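Local coordinates for protein glucoamylase (Thermoanaerobacterium thermosaccharolyticum, PDB 1LF6) that hydrolyses terminal alpha-1,4-linked glucose residues one after another from the non-reducing ends of glucan chains, probably releasing beta-D-glucose, as a family 15 glycoside hydrolase, at residues L179-K182 / Y187-L190; V348-I353 / S405-R410; L488-N493 / N498-I503. All coordinates share one frame; numbering follows the deposited sequence.

Contact 1. Residues L179-K182 / Y187-L190; sequences LMAK and YTAL
A beta hairpin in the antiparallel sheet of the N-terminal domain brings K182 against Y187 and M180 against A189 in two non-hydrogen-bonded pairs. With chi1 at 63°, CG of K182 is wedged between backbone N and carbonyl carbon, and bends at chi2 and chi3 lead the chain along the tyrosine. CB of K182 sits over a face of the Y187 ring, 3.8 Å from its centroid, a CH-pi contact, while CE reaches the far end of the phenol, 3.2 Å from Y187 OH. On the same side of the sheet M180 curls back so that its SD meets CB of A189 at 3.6 Å. The sandwich-type sheet continues beyond both strands, through strand 166-173 on one flank and strand 243-251 on the other, and helix 254-266 packs on the M180 and A189 face. The hydrogen-bonded pairs alternate with these: T188 N gives a 2.9 Å bond to A181 O, and L190 N one of 2.8 Å to L179 O. Their side chains occupy the opposite face, where those of L179 and L190 lie side by side, CB to CB 4.0 Å. A water donates to L179 O at 2.6 Å and bonds T188 OG1, which Y155 also holds.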
ATOM      1  N   LEU A 179       1.402  19.783 -22.572  1.00 32.46           N
ATOM      2  CA  LEU A 179       2.787  19.551 -22.177  1.00 34.05           C
ATOM      3  C   LEU A 179       2.972  18.039 -22.229  1.00 34.60           C
ATOM      4  O   LEU A 179       2.259  17.295 -21.553  1.00 35.04           O
ATOM      5  CB  LEU A 179       3.044  20.069 -20.758  1.00 33.76           C
ATOM      6  CG  LEU A 179       3.287  21.574 -20.603  1.00 36.11           C
ATOM      7  CD1 LEU A 179       2.160  22.358 -21.245  1.00 36.65           C
ATOM      8  CD2 LEU A 179       3.411  21.925 -19.124  1.00 36.04           C
ATOM      9  N   MET A 180       3.919  17.588 -23.042  1.00 33.09           N
ATOM     10  CA  MET A 180       4.169  16.163 -23.203  1.00 33.88           C
ATOM     11  C   MET A 180       5.423  15.684 -22.481  1.00 34.45           C
ATOM     12  O   MET A 180       6.362  16.450 -22.263  1.00 33.91           O
ATOM     13  CB  MET A 180       4.301  15.823 -24.690  1.00 33.99           C
ATOM     14  CG  MET A 180       3.217  16.422 -25.571  1.00 34.30           C
ATOM     15  SD  MET A 180       1.573  15.818 -25.163  1.00 33.67           S
ATOM     16  CE  MET A 180       1.721  14.123 -25.735  1.00 34.42           C
ATOM     17  N   ALA A 181       5.429  14.403 -22.125  1.00 35.02           N
ATOM     18  CA  ALA A 181       6.564  13.781 -21.456  1.00 35.39           C
ATOM     19  C   ALA A 181       6.629  12.338 -21.927  1.00 36.29           C
ATOM     20  O   ALA A 181       5.596  11.704 -22.149  1.00 35.00           O
ATOM     21  CB  ALA A 181       6.388  13.835 -19.943  1.00 34.86           C
ATOM     22  N   LYS A 182       7.838  11.815 -22.094  1.00 37.29           N
ATOM     23  CA  LYS A 182       7.974  10.442 -22.546  1.00 39.45           C
ATOM     24  C   LYS A 182       9.266   9.777 -22.103  1.00 40.39           C
ATOM     25  O   LYS A 182      10.238  10.436 -21.726  1.00 39.65           O
ATOM     26  CB  LYS A 182       7.857  10.381 -24.075  1.00 41.17           C
ATOM     27  CG  LYS A 182       8.943  11.140 -24.826  1.00 42.60           C
ATOM     28  CD  LYS A 182      10.019  10.210 -25.376  1.00 44.07           C
ATOM     29  CE  LYS A 182       9.485   9.363 -26.522  1.00 44.53           C
ATOM     30  NZ  LYS A 182      10.529   8.467 -27.088  1.00 43.82           N
ATOM     31  N   TYR A 187       3.984   7.615 -22.686  1.00 34.01           N
ATOM     32  CA  TYR A 187       3.808   9.045 -22.932  1.00 33.92           C
ATOM     33  C   TYR A 187       2.714   9.634 -22.048  1.00 32.55           C
ATOM     34  O   TYR A 187       1.715   8.976 -21.755  1.00 33.85           O
ATOM     35  CB  TYR A 187       3.416   9.297 -24.396  1.00 34.14           C
ATOM     36  CG  TYR A 187       4.455   8.920 -25.426  1.00 35.87           C
ATOM     37  CD1 TYR A 187       5.167   9.902 -26.114  1.00 36.48           C
ATOM     38  CD2 TYR A 187       4.705   7.584 -25.736  1.00 36.66           C
ATOM     39  CE1 TYR A 187       6.103   9.564 -27.089  1.00 37.27           C
ATOM     40  CE2 TYR A 187       5.640   7.234 -26.709  1.00 37.40           C
ATOM     41  CZ  TYR A 187       6.334   8.228 -27.380  1.00 38.17           C
ATOM     42  OH  TYR A 187       7.261   7.879 -28.337  1.00 40.31           O
ATOM     43  N   THR A 188       2.906  10.882 -21.637  1.00 31.33           N
ATOM     44  CA  THR A 188       1.921  11.583 -20.829  1.00 29.31           C
ATOM     45  C   THR A 188       1.611  12.915 -21.500  1.00 30.10           C
ATOM     46  O   THR A 188       2.479  13.532 -22.127  1.00 29.07           O
ATOM     47  CB  THR A 188       2.423  11.861 -19.394  1.00 29.74           C
ATOM     48  OG1 THR A 188       3.450  12.862 -19.423  1.00 27.08           O
ATOM     49  CG2 THR A 188       2.966  10.582 -18.767  1.00 28.95           C
ATOM     50  N   ALA A 189       0.365  13.351 -21.365  1.00 30.24           N
ATOM     51  CA  ALA A 189      -0.077  14.607 -21.949  1.00 29.23           C
ATOM     52  C   ALA A 189      -0.823  15.407 -20.892  1.00 28.97           C
ATOM     53  O   ALA A 189      -1.826  14.945 -20.346  1.00 30.18           O
ATOM     54  CB  ALA A 189      -0.987  14.330 -23.141  1.00 29.14           C
ATOM     55  N   LEU A 190      -0.323  16.602 -20.597  1.00 28.14           N
ATOM     56  CA  LEU A 190      -0.946  17.473 -19.609  1.00 28.58           C
ATOM     57  C   LEU A 190      -1.727  18.556 -20.356  1.00 30.07           C
ATOM     58  O   LEU A 190      -1.167  19.248 -21.205  1.00 27.86           O
ATOM     59  CB  LEU A 190       0.127  18.125 -18.739  1.00 27.65           C
ATOM     60  CG  LEU A 190      -0.248  18.634 -17.347  1.00 28.23           C
ATOM     61  CD1 LEU A 190       0.825  19.592 -16.872  1.00 27.04           C
ATOM     62  CD2 LEU A 190      -1.582  19.333 -17.373  1.00 30.73           C
TER
HETATM   63  O   HOH W   1       2.751  15.519 -19.658  1.00 26.52           O

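Contact 2. Residues V348-I353 / S405-R410; sequences VANAFI and SYRLKR
R407 reaches across to N350 and I353 from the last helical turn of 395-407, and L408 follows it at the point where that helix ends. A bend at chi3 (63°) turns the arginine's guanidinium toward helix 342-355. There NH1 meets N350 OD1 at 3.0 Å in a weak bond with an N-H...O angle of 126°. The amide oxygen approaches the edge of the guanidinium, near its plane, although the two flat groups are turned 44° against each other. A water makes a second link: it accepts from R407 NH1 at 2.7 Å and donates to N350 O at 2.8 Å, so that NH1 addresses both the side chain and the backbone of one residue. The second terminal nitrogen, NH2, has CG2 of I353 as its neighbour at 3.8 Å. These helices belong to the (alpha/alpha) barrel of the catalytic domain, and D673 from a loop also touches both N350 and R407. Next in sequence, L408 brings its side chain toward I353 CD1; the two side chains meet obliquely, and the exact fit of their methyl ends is doubtful. At K409 the chain turns to positive phi in a Schellman motif, with K409 N bonded to Y406 O and R410 N to S405 O at 2.8 Å. R410 then swings to salt bridges with D366 and D412.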
ATOM      1  N   VAL A 348      -5.421 -10.241   2.442  1.00 11.81           N
ATOM      2  CA  VAL A 348      -6.301  -9.393   1.647  1.00 13.02           C
ATOM      3  C   VAL A 348      -7.477 -10.259   1.169  1.00 14.28           C
ATOM      4  O   VAL A 348      -8.630  -9.854   1.260  1.00 17.02           O
ATOM      5  CB  VAL A 348      -5.533  -8.787   0.437  1.00 14.26           C
ATOM      6  CG1 VAL A 348      -6.521  -8.157  -0.567  1.00 12.69           C
ATOM      7  CG2 VAL A 348      -4.551  -7.722   0.937  1.00 10.30           C
ATOM      8  N   ALA A 349      -7.177 -11.460   0.688  1.00 14.25           N
ATOM      9  CA  ALA A 349      -8.209 -12.376   0.227  1.00 16.14           C
ATOM     10  C   ALA A 349      -9.205 -12.688   1.352  1.00 17.54           C
ATOM     11  O   ALA A 349     -10.408 -12.815   1.114  1.00 18.96           O
ATOM     12  CB  ALA A 349      -7.575 -13.651  -0.276  1.00 10.69           C
ATOM     13  N   ASN A 350      -8.705 -12.817   2.576  1.00 17.87           N
ATOM     14  CA  ASN A 350      -9.580 -13.101   3.700  1.00 18.76           C
ATOM     15  C   ASN A 350     -10.547 -11.947   3.954  1.00 18.47           C
ATOM     16  O   ASN A 350     -11.693 -12.168   4.364  1.00 17.92           O
ATOM     17  CB  ASN A 350      -8.764 -13.402   4.961  1.00 17.99           C
ATOM     18  CG  ASN A 350      -8.131 -14.774   4.915  1.00 21.30           C
ATOM     19  OD1 ASN A 350      -8.700 -15.708   4.346  1.00 21.13           O
ATOM     20  ND2 ASN A 350      -6.958 -14.910   5.523  1.00 17.24           N
ATOM     21  N   ALA A 351     -10.091 -10.719   3.712  1.00 15.78           N
ATOM     22  CA  ALA A 351     -10.947  -9.548   3.893  1.00 15.78           C
ATOM     23  C   ALA A 351     -12.024  -9.574   2.806  1.00 16.58           C
ATOM     24  O   ALA A 351     -13.192  -9.325   3.079  1.00 16.85           O
ATOM     25  CB  ALA A 351     -10.123  -8.269   3.789  1.00 14.52           C
ATOM     26  N   PHE A 352     -11.629  -9.877   1.570  1.00 16.76           N
ATOM     27  CA  PHE A 352     -12.600  -9.952   0.486  1.00 18.16           C
ATOM     28  C   PHE A 352     -13.655 -11.006   0.822  1.00 18.01           C
ATOM     29  O   PHE A 352     -14.839 -10.805   0.576  1.00 18.98           O
ATOM     30  CB  PHE A 352     -11.914 -10.316  -0.843  1.00 15.67           C
ATOM     31  CG  PHE A 352     -11.266  -9.147  -1.536  1.00 14.53           C
ATOM     32  CD1 PHE A 352     -11.999  -7.997  -1.821  1.00 14.24           C
ATOM     33  CD2 PHE A 352      -9.932  -9.204  -1.932  1.00 13.62           C
ATOM     34  CE1 PHE A 352     -11.414  -6.917  -2.493  1.00 13.98           C
ATOM     35  CE2 PHE A 352      -9.336  -8.132  -2.604  1.00 13.17           C
ATOM     36  CZ  PHE A 352     -10.079  -6.989  -2.884  1.00 14.56           C
ATOM     37  N   ILE A 353     -13.219 -12.129   1.383  1.00 19.11           N
ATOM     38  CA  ILE A 353     -14.147 -13.192   1.755  1.00 20.07           C
ATOM     39  C   ILE A 353     -15.127 -12.683   2.800  1.00 19.70           C
ATOM     40  O   ILE A 353     -16.339 -12.823   2.647  1.00 20.62           O
ATOM     41  CB  ILE A 353     -13.412 -14.418   2.334  1.00 20.52           C
ATOM     42  CG1 ILE A 353     -12.528 -15.056   1.257  1.00 21.84           C
ATOM     43  CG2 ILE A 353     -14.425 -15.437   2.855  1.00 22.01           C
ATOM     44  CD1 ILE A 353     -13.293 -15.530   0.047  1.00 26.37           C
ATOM     45  N   SER A 405      -7.114 -22.036  -0.427  1.00 15.85           N
ATOM     46  CA  SER A 405      -7.759 -22.978  -1.326  1.00 18.21           C
ATOM     47  C   SER A 405      -8.850 -23.724  -0.566  1.00 19.70           C
ATOM     48  O   SER A 405      -9.927 -24.003  -1.098  1.00 19.56           O
ATOM     49  CB  SER A 405      -6.739 -23.977  -1.877  1.00 17.58           C
ATOM     50  OG  SER A 405      -5.858 -23.345  -2.786  1.00 19.71           O
ATOM     51  N   TYR A 406      -8.566 -24.036   0.692  1.00 20.61           N
ATOM     52  CA  TYR A 406      -9.518 -24.741   1.530  1.00 21.48           C
ATOM     53  C   TYR A 406     -10.749 -23.893   1.850  1.00 21.19           C
ATOM     54  O   TYR A 406     -11.878 -24.357   1.726  1.00 20.94           O
ATOM     55  CB  TYR A 406      -8.848 -25.185   2.833  1.00 22.58           C
ATOM     56  CG  TYR A 406      -9.839 -25.549   3.908  1.00 25.69           C
ATOM     57  CD1 TYR A 406     -10.151 -24.649   4.927  1.00 25.86           C
ATOM     58  CD2 TYR A 406     -10.519 -26.766   3.869  1.00 27.64           C
ATOM     59  CE1 TYR A 406     -11.117 -24.946   5.873  1.00 29.30           C
ATOM     60  CE2 TYR A 406     -11.490 -27.073   4.811  1.00 29.50           C
ATOM     61  CZ  TYR A 406     -11.786 -26.157   5.805  1.00 31.02           C
ATOM     62  OH  TYR A 406     -12.776 -26.440   6.708  1.00 36.40           O
ATOM     63  N   ARG A 407     -10.531 -22.651   2.270  1.00 22.32           N
ATOM     64  CA  ARG A 407     -11.644 -21.779   2.610  1.00 22.75           C
ATOM     65  C   ARG A 407     -12.510 -21.428   1.403  1.00 21.91           C
ATOM     66  O   ARG A 407     -13.715 -21.222   1.538  1.00 21.49           O
ATOM     67  CB  ARG A 407     -11.129 -20.506   3.285  1.00 25.99           C
ATOM     68  CG  ARG A 407     -10.513 -20.761   4.653  1.00 29.27           C
ATOM     69  CD  ARG A 407     -10.492 -19.485   5.465  1.00 31.02           C
ATOM     70  NE  ARG A 407     -11.844 -19.005   5.722  1.00 30.70           N
ATOM     71  CZ  ARG A 407     -12.195 -17.725   5.705  1.00 30.16           C
ATOM     72  NH1 ARG A 407     -11.291 -16.792   5.441  1.00 31.11           N
ATOM     73  NH2 ARG A 407     -13.450 -17.379   5.948  1.00 29.95           N
ATOM     74  N   LEU A 408     -11.900 -21.356   0.226  1.00 20.91           N
ATOM     75  CA  LEU A 408     -12.646 -21.053  -0.987  1.00 21.61           C
ATOM     76  C   LEU A 408     -13.189 -22.346  -1.601  1.00 22.05           C
ATOM     77  O   LEU A 408     -13.834 -22.325  -2.646  1.00 21.55           O
ATOM     78  CB  LEU A 408     -11.749 -20.323  -1.993  1.00 19.56           C
ATOM     79  CG  LEU A 408     -11.489 -18.847  -1.651  1.00 19.91           C
ATOM     80  CD1 LEU A 408     -10.434 -18.265  -2.564  1.00 18.00           C
ATOM     81  CD2 LEU A 408     -12.783 -18.076  -1.774  1.00 19.33           C
ATOM     82  N   LYS A 409     -12.930 -23.466  -0.928  1.00 23.93           N
ATOM     83  CA  LYS A 409     -13.375 -24.776  -1.387  1.00 25.85           C
ATOM     84  C   LYS A 409     -12.967 -25.038  -2.827  1.00 26.35           C
ATOM     85  O   LYS A 409     -13.711 -25.640  -3.604  1.00 26.24           O
ATOM     86  CB  LYS A 409     -14.895 -24.905  -1.236  1.00 28.08           C
ATOM     87  CG  LYS A 409     -15.349 -24.883   0.213  1.00 30.52           C
ATOM     88  CD  LYS A 409     -16.840 -25.109   0.341  1.00 33.98           C
ATOM     89  CE  LYS A 409     -17.261 -25.137   1.807  1.00 35.26           C
ATOM     90  NZ  LYS A 409     -18.714 -25.438   1.965  1.00 38.57           N
ATOM     91  N   ARG A 410     -11.769 -24.582  -3.176  1.00 25.61           N
ATOM     92  CA  ARG A 410     -11.234 -24.763  -4.518  1.00 25.07           C
ATOM     93  C   ARG A 410     -10.433 -26.052  -4.589  1.00 23.98           C
ATOM     94  O   ARG A 410      -9.207 -26.036  -4.736  1.00 25.20           O
ATOM     95  CB  ARG A 410     -10.349 -23.566  -4.888  1.00 23.20           C
ATOM     96  CG  ARG A 410     -11.124 -22.270  -5.064  1.00 21.86           C
ATOM     97  CD  ARG A 410     -12.012 -22.358  -6.289  1.00 20.37           C
ATOM     98  NE  ARG A 410     -11.223 -22.650  -7.482  1.00 19.23           N
ATOM     99  CZ  ARG A 410     -10.524 -21.747  -8.160  1.00 18.30           C
ATOM    100  NH1 ARG A 410     -10.504 -20.490  -7.789  1.00 21.01           N
ATOM    101  NH2 ARG A 410      -9.822 -22.097  -9.211  1.00 19.27           N
TER
HETATM  102  O   HOH W   2     -12.347 -14.322   5.981  1.00 19.11           O

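Contact 3. Residues L488-N493 / N498-I503; sequences LTYTEN and NGQYYI
Y490 carries its CG anti to the backbone N (chi1 -173°), whereas Y502 has its CG anti to the carbonyl carbon (chi1 -74°), and these rotations bring the rings together edge-to-face. CD2 of Y490 lies over the centre of the Y502 ring, with the centroids 5.2 Å apart and the planes at 65°. T489 OG1 meets the same Y502 ring at its edge, 3.3 Å from CD2, while its hydrogen bond goes to I485 O. The rest of the Y490 ring runs along the facing backbone, and its OH ends 3.5 Å from CB of Q500. With Y490 cut back to an alanine, the Y502 face is likely to lose its aromatic edge and K551 its cation-pi partner. The two strands form a short beta hairpin directly after helix 468-489, in the catalytic domain, where the T489 side chain is about 10 Å from that of E435, the probable proton acceptor. I503 N bonds T489 O at 3.0 Å, nearly along the C=O axis, and T491 and Y501 exchange backbone bonds in a hydrogen-bonded pair. On that pair's face CG2 of T491 stands over the Y501 ring in a CH-pi contact, 3.9 Å from its centroid, and touches CG2 of I503 at 3.6 Å. T491 OG1 accepts from N493 N in an ST turn, and N498 OD1 from Q500 N in an Asx turn.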
ATOM      1  N   LEU A 488      10.145 -26.773  20.478  1.00 18.74           N
ATOM      2  CA  LEU A 488      11.092 -26.027  19.659  1.00 17.90           C
ATOM      3  C   LEU A 488      11.089 -24.512  19.863  1.00 17.25           C
ATOM      4  O   LEU A 488      12.107 -23.863  19.631  1.00 16.97           O
ATOM      5  CB  LEU A 488      10.850 -26.321  18.175  1.00 18.56           C
ATOM      6  CG  LEU A 488      11.201 -27.731  17.690  1.00 21.15           C
ATOM      7  CD1 LEU A 488      10.733 -27.915  16.259  1.00 22.92           C
ATOM      8  CD2 LEU A 488      12.699 -27.944  17.787  1.00 23.17           C
ATOM      9  N   THR A 489       9.979 -23.943  20.324  1.00 14.86           N
ATOM     10  CA  THR A 489       9.910 -22.488  20.447  1.00 15.40           C
ATOM     11  C   THR A 489       9.545 -21.906  21.808  1.00 16.62           C
ATOM     12  O   THR A 489       9.663 -20.700  22.018  1.00 16.44           O
ATOM     13  CB  THR A 489       8.915 -21.919  19.410  1.00 15.37           C
ATOM     14  OG1 THR A 489       7.585 -22.320  19.755  1.00 13.46           O
ATOM     15  CG2 THR A 489       9.230 -22.449  18.017  1.00 13.82           C
ATOM     16  N   TYR A 490       9.100 -22.754  22.728  1.00 16.75           N
ATOM     17  CA  TYR A 490       8.712 -22.289  24.053  1.00 18.73           C
ATOM     18  C   TYR A 490       9.856 -22.410  25.070  1.00 17.94           C
ATOM     19  O   TYR A 490      10.225 -23.510  25.478  1.00 17.34           O
ATOM     20  CB  TYR A 490       7.489 -23.083  24.529  1.00 19.54           C
ATOM     21  CG  TYR A 490       6.882 -22.594  25.824  1.00 22.20           C
ATOM     22  CD1 TYR A 490       7.011 -23.333  27.002  1.00 23.71           C
ATOM     23  CD2 TYR A 490       6.151 -21.406  25.867  1.00 23.52           C
ATOM     24  CE1 TYR A 490       6.421 -22.903  28.190  1.00 25.33           C
ATOM     25  CE2 TYR A 490       5.559 -20.966  27.047  1.00 22.36           C
ATOM     26  CZ  TYR A 490       5.696 -21.720  28.204  1.00 24.57           C
ATOM     27  OH  TYR A 490       5.095 -21.298  29.365  1.00 23.42           O
ATOM     28  N   THR A 491      10.420 -21.278  25.478  1.00 17.64           N
ATOM     29  CA  THR A 491      11.504 -21.317  26.450  1.00 19.46           C
ATOM     30  C   THR A 491      10.948 -21.312  27.872  1.00 21.53           C
ATOM     31  O   THR A 491       9.857 -20.806  28.129  1.00 20.00           O
ATOM     32  CB  THR A 491      12.472 -20.118  26.296  1.00 20.19           C
ATOM     33  OG1 THR A 491      13.631 -20.329  27.118  1.00 19.40           O
ATOM     34  CG2 THR A 491      11.784 -18.811  26.708  1.00 19.09           C
ATOM     35  N   GLU A 492      11.708 -21.901  28.785  1.00 22.49           N
ATOM     36  CA  GLU A 492      11.341 -21.960  30.186  1.00 24.34           C
ATOM     37  C   GLU A 492      12.557 -21.447  30.945  1.00 24.89           C
ATOM     38  O   GLU A 492      12.606 -21.468  32.174  1.00 25.83           O
ATOM     39  CB  GLU A 492      11.023 -23.404  30.569  1.00 27.77           C
ATOM     40  CG  GLU A 492       9.880 -23.983  29.751  1.00 32.43           C
ATOM     41  CD  GLU A 492       9.836 -25.489  29.774  1.00 34.87           C
ATOM     42  OE1 GLU A 492       9.369 -26.056  30.785  1.00 36.33           O
ATOM     43  OE2 GLU A 492      10.284 -26.110  28.781  1.00 36.19           O
ATOM     44  N   ASN A 493      13.530 -20.954  30.185  1.00 24.61           N
ATOM     45  CA  ASN A 493      14.773 -20.442  30.748  1.00 25.77           C
ATOM     46  C   ASN A 493      15.085 -19.047  30.202  1.00 23.94           C
ATOM     47  O   ASN A 493      16.251 -18.690  30.041  1.00 24.56           O
ATOM     48  CB  ASN A 493      15.910 -21.399  30.387  1.00 27.44           C
ATOM     49  CG  ASN A 493      17.166 -21.142  31.182  1.00 30.10           C
ATOM     50  OD1 ASN A 493      18.259 -21.493  30.750  1.00 32.98           O
ATOM     51  ND2 ASN A 493      17.019 -20.540  32.356  1.00 31.52           N
ATOM     52  N   ASN A 498       8.736 -14.192  34.076  1.00 22.95           N
ATOM     53  CA  ASN A 498       8.869 -15.458  34.786  1.00 23.06           C
ATOM     54  C   ASN A 498       9.703 -16.479  34.003  1.00 23.13           C
ATOM     55  O   ASN A 498       9.783 -17.647  34.387  1.00 22.26           O
ATOM     56  CB  ASN A 498       7.482 -16.033  35.091  1.00 24.45           C
ATOM     57  CG  ASN A 498       6.821 -16.652  33.872  1.00 26.89           C
ATOM     58  OD1 ASN A 498       7.287 -16.490  32.741  1.00 26.07           O
ATOM     59  ND2 ASN A 498       5.719 -17.362  34.099  1.00 27.34           N
ATOM     60  N   GLY A 499      10.308 -16.036  32.901  1.00 23.35           N
ATOM     61  CA  GLY A 499      11.150 -16.911  32.094  1.00 21.39           C
ATOM     62  C   GLY A 499      10.452 -17.949  31.226  1.00 22.04           C
ATOM     63  O   GLY A 499      11.110 -18.748  30.565  1.00 22.18           O
ATOM     64  N   GLN A 500       9.125 -17.926  31.209  1.00 20.48           N
ATOM     65  CA  GLN A 500       8.341 -18.879  30.434  1.00 20.43           C
ATOM     66  C   GLN A 500       7.535 -18.170  29.351  1.00 20.28           C
ATOM     67  O   GLN A 500       6.644 -17.373  29.660  1.00 19.27           O
ATOM     68  CB  GLN A 500       7.389 -19.626  31.362  1.00 20.30           C
ATOM     69  CG  GLN A 500       8.091 -20.465  32.421  1.00 22.83           C
ATOM     70  CD  GLN A 500       7.247 -20.644  33.668  1.00 26.23           C
ATOM     71  OE1 GLN A 500       7.351 -19.865  34.618  1.00 30.29           O
ATOM     72  NE2 GLN A 500       6.392 -21.659  33.665  1.00 25.46           N
ATOM     73  N   TYR A 501       7.842 -18.467  28.089  1.00 19.05           N
ATOM     74  CA  TYR A 501       7.151 -17.836  26.961  1.00 17.17           C
ATOM     75  C   TYR A 501       7.663 -18.306  25.603  1.00 16.47           C
ATOM     76  O   TYR A 501       8.779 -18.816  25.490  1.00 15.87           O
ATOM     77  CB  TYR A 501       7.322 -16.315  27.033  1.00 16.08           C
ATOM     78  CG  TYR A 501       8.759 -15.852  27.240  1.00 18.14           C
ATOM     79  CD1 TYR A 501       9.278 -15.673  28.524  1.00 16.91           C
ATOM     80  CD2 TYR A 501       9.595 -15.578  26.150  1.00 15.17           C
ATOM     81  CE1 TYR A 501      10.588 -15.227  28.721  1.00 18.23           C
ATOM     82  CE2 TYR A 501      10.907 -15.134  26.337  1.00 15.53           C
ATOM     83  CZ  TYR A 501      11.393 -14.956  27.629  1.00 18.64           C
ATOM     84  OH  TYR A 501      12.666 -14.467  27.830  1.00 18.57           O
ATOM     85  N   TYR A 502       6.837 -18.142  24.572  1.00 15.47           N
ATOM     86  CA  TYR A 502       7.259 -18.480  23.219  1.00 14.30           C
ATOM     87  C   TYR A 502       8.208 -17.357  22.824  1.00 15.01           C
ATOM     88  O   TYR A 502       7.943 -16.187  23.117  1.00 14.68           O
ATOM     89  CB  TYR A 502       6.084 -18.472  22.233  1.00 14.22           C
ATOM     90  CG  TYR A 502       5.133 -19.646  22.357  1.00 14.69           C
ATOM     91  CD1 TYR A 502       3.866 -19.488  22.914  1.00 12.23           C
ATOM     92  CD2 TYR A 502       5.510 -20.918  21.926  1.00 14.09           C
ATOM     93  CE1 TYR A 502       2.995 -20.573  23.045  1.00 16.86           C
ATOM     94  CE2 TYR A 502       4.652 -22.008  22.054  1.00 15.64           C
ATOM     95  CZ  TYR A 502       3.394 -21.828  22.618  1.00 16.62           C
ATOM     96  OH  TYR A 502       2.563 -22.917  22.782  1.00 18.43           O
ATOM     97  N   ILE A 503       9.318 -17.695  22.175  1.00 10.25           N
ATOM     98  CA  ILE A 503      10.246 -16.666  21.747  1.00 11.15           C
ATOM     99  C   ILE A 503       9.952 -16.351  20.286  1.00 11.12           C
ATOM    100  O   ILE A 503       9.159 -17.041  19.652  1.00 13.04           O
ATOM    101  CB  ILE A 503      11.720 -17.118  21.909  1.00  9.70           C
ATOM    102  CG1 ILE A 503      12.030 -18.329  21.018  1.00 10.54           C
ATOM    103  CG2 ILE A 503      11.981 -17.442  23.370  1.00 10.83           C
ATOM    104  CD1 ILE A 503      13.469 -18.878  21.192  1.00 10.67           C
TER

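From the N terminus the chain first builds the beta-rich domain, where contact 1 closes a tight hairpin with four residues between its segments. It then passes into the catalytic domain. Contact 2 closes the longest loop of the three, 51 residues, more than half of them helical, and ties helix 342-355 to the end of helix 395-407. Contact 3 is local again, folding back a short two-strand hairpin just after helix 468-489. The three follow in series: none nests within or crosses another. Contacts 1 and 3 lie on opposite sides of the chain's centre, their centres about 60 Å apart, while contacts 2 and 3, with centres about 33 Å apart, share the family 15 region without touching.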